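Local coordinates for protein possible thiol-disulfide isomerase (Cytophaga hutchinsonii, PDB 3HCZ) that is probably a thiol-disulfide isomerase or related redox protein of the thioredoxin superfamily, though its function has not been established, at residues A[5-11]-A[121-127]. Residue numbers count along the deposited sequence, not the author numbering.
Sequences LLLGKKA and NKVIIAK
Start where the backbones run closest, CA to CA: Lys-10 and Val-123, 4.1 Å apart, form a single antiparallel bridge as a non-hydrogen-bonded pair. The amides flanking it do the bonding: Ile-124 N donates to Lys-9 O (2.9 Å), and Ala-11 N to Lys-122 O (2.9 Å). Lys-122 sits in the left-handed region (70/19), and its NZ hydrogen-bonds to Val-29 O. Upstream, a type II turn runs from Leu-6 to Lys-9, closed by a weak bond from Lys-9 N to Leu-6 O (3.4 Å). Gly-8, at 81/2, takes the turn position where a CB would jam against the preceding carbonyl; its N reaches Ile-124 O at 2.9 Å, nearly straight. The N-terminal loop is pinned to the turn between strands 114-118 and 124-127 and to the start of the latter, an edge strand of this thioredoxin-like sheet, where Ile-125 and Ala-126 make a classic beta bulge opposite Val-117. Ile-124 (m, t) points into the loop, meeting Leu-5 CB through CD1 (4.0 Å), Leu-7 CD2 through CG2 (4.0 Å) and Ala-11 CB through CG1 (3.9 Å). Lys-127 NZ donates to Leu-5 O (3.1 Å) and to a water (2.7 Å) that also accepts from Leu-7 N (3.0 Å).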
# COMPACT_ATOMS: atom_id res chain seq x y z
N LEU A 5 -7.30 -8.69 -10.70
CA LEU A 5 -6.33 -7.70 -11.19
C LEU A 5 -5.20 -8.34 -11.98
O LEU A 5 -4.84 -9.51 -11.76
CB LEU A 5 -5.79 -6.86 -10.04
CG LEU A 5 -6.84 -6.16 -9.20
CD1 LEU A 5 -6.14 -5.30 -8.17
CD2 LEU A 5 -7.75 -5.31 -10.06
N LEU A 6 -4.69 -7.60 -12.95
CA LEU A 6 -3.67 -8.14 -13.86
C LEU A 6 -2.41 -7.24 -13.87
O LEU A 6 -2.53 -6.02 -13.76
CB LEU A 6 -4.23 -8.24 -15.28
CG LEU A 6 -5.46 -9.14 -15.49
CD1 LEU A 6 -5.99 -9.10 -16.95
CD2 LEU A 6 -5.06 -10.56 -15.17
N LEU A 7 -1.23 -7.84 -14.03
CA LEU A 7 -0.01 -7.05 -14.38
C LEU A 7 -0.22 -6.15 -15.59
O LEU A 7 -0.88 -6.52 -16.56
CB LEU A 7 1.16 -7.98 -14.72
CG LEU A 7 1.79 -8.75 -13.57
CD1 LEU A 7 3.02 -9.54 -14.12
CD2 LEU A 7 2.21 -7.87 -12.40
N GLY A 8 0.35 -4.97 -15.54
CA GLY A 8 0.29 -4.12 -16.71
C GLY A 8 -1.00 -3.34 -16.90
O GLY A 8 -1.12 -2.61 -17.88
N LYS A 9 -1.93 -3.47 -15.97
CA LYS A 9 -3.16 -2.66 -15.94
C LYS A 9 -3.03 -1.66 -14.82
O LYS A 9 -2.30 -1.93 -13.84
CB LYS A 9 -4.37 -3.55 -15.68
CG LYS A 9 -4.50 -4.69 -16.68
CD LYS A 9 -5.16 -4.19 -17.95
CE LYS A 9 -5.56 -5.28 -18.91
NZ LYS A 9 -4.59 -5.24 -20.02
N LYS A 10 -3.68 -0.50 -14.96
CA LYS A 10 -3.67 0.52 -13.88
C LYS A 10 -4.46 -0.04 -12.70
O LYS A 10 -5.54 -0.62 -12.88
CB LYS A 10 -4.23 1.87 -14.40
CG LYS A 10 -3.74 3.09 -13.61
CD LYS A 10 -4.01 4.41 -14.37
CE LYS A 10 -3.88 5.68 -13.49
NZ LYS A 10 -4.16 6.98 -14.28
N ALA A 11 -3.90 0.08 -11.49
CA ALA A 11 -4.59 -0.39 -10.28
C ALA A 11 -5.86 0.46 -10.15
O ALA A 11 -5.83 1.64 -10.52
CB ALA A 11 -3.71 -0.21 -9.04
N ASN A 121 2.99 5.51 -12.98
CA ASN A 121 1.63 5.77 -13.48
C ASN A 121 0.56 4.84 -12.90
O ASN A 121 -0.55 4.71 -13.46
CB ASN A 121 1.65 5.70 -15.00
CG ASN A 121 2.64 6.68 -15.59
OD1 ASN A 121 2.63 7.89 -15.26
ND2 ASN A 121 3.53 6.17 -16.43
N LYS A 122 0.91 4.20 -11.78
CA LYS A 122 -0.01 3.33 -11.01
C LYS A 122 -0.33 2.04 -11.74
O LYS A 122 -1.30 1.35 -11.37
CB LYS A 122 -1.31 4.03 -10.57
CG LYS A 122 -1.10 5.39 -9.85
CD LYS A 122 -0.20 5.24 -8.60
CE LYS A 122 0.16 6.63 -8.00
NZ LYS A 122 1.06 7.35 -8.94
N VAL A 123 0.51 1.70 -12.72
CA VAL A 123 0.40 0.37 -13.36
C VAL A 123 0.92 -0.73 -12.44
O VAL A 123 1.96 -0.60 -11.78
CB VAL A 123 1.12 0.33 -14.66
CG1 VAL A 123 1.20 -1.15 -15.21
CG2 VAL A 123 0.41 1.24 -15.62
N ILE A 124 0.20 -1.85 -12.40
CA ILE A 124 0.57 -2.92 -11.51
C ILE A 124 1.81 -3.62 -12.06
O ILE A 124 1.77 -4.19 -13.18
CB ILE A 124 -0.61 -3.94 -11.35
CG1 ILE A 124 -1.80 -3.25 -10.62
CG2 ILE A 124 -0.14 -5.21 -10.56
CD1 ILE A 124 -3.13 -3.99 -10.85
N ILE A 125 2.89 -3.63 -11.27
CA ILE A 125 4.14 -4.32 -11.73
C ILE A 125 4.52 -5.55 -10.87
O ILE A 125 5.32 -6.38 -11.30
CB ILE A 125 5.35 -3.35 -11.88
CG1 ILE A 125 5.69 -2.66 -10.54
CG2 ILE A 125 5.05 -2.28 -12.97
CD1 ILE A 125 6.99 -1.77 -10.65
N ALA A 126 3.88 -5.69 -9.72
CA ALA A 126 4.01 -6.84 -8.85
C ALA A 126 2.70 -7.04 -8.05
O ALA A 126 2.08 -6.07 -7.61
CB ALA A 126 5.23 -6.73 -7.92
N LYS A 127 2.24 -8.28 -7.94
CA LYS A 127 0.95 -8.57 -7.28
C LYS A 127 1.14 -9.48 -6.07
O LYS A 127 1.62 -10.59 -6.22
CB LYS A 127 -0.01 -9.36 -8.20
CG LYS A 127 -0.36 -8.71 -9.54
CD LYS A 127 -1.56 -9.47 -10.18
CE LYS A 127 -1.09 -10.53 -11.15
NZ LYS A 127 -2.19 -11.07 -12.02
O HOH W 1 -1.33 -10.74 -14.61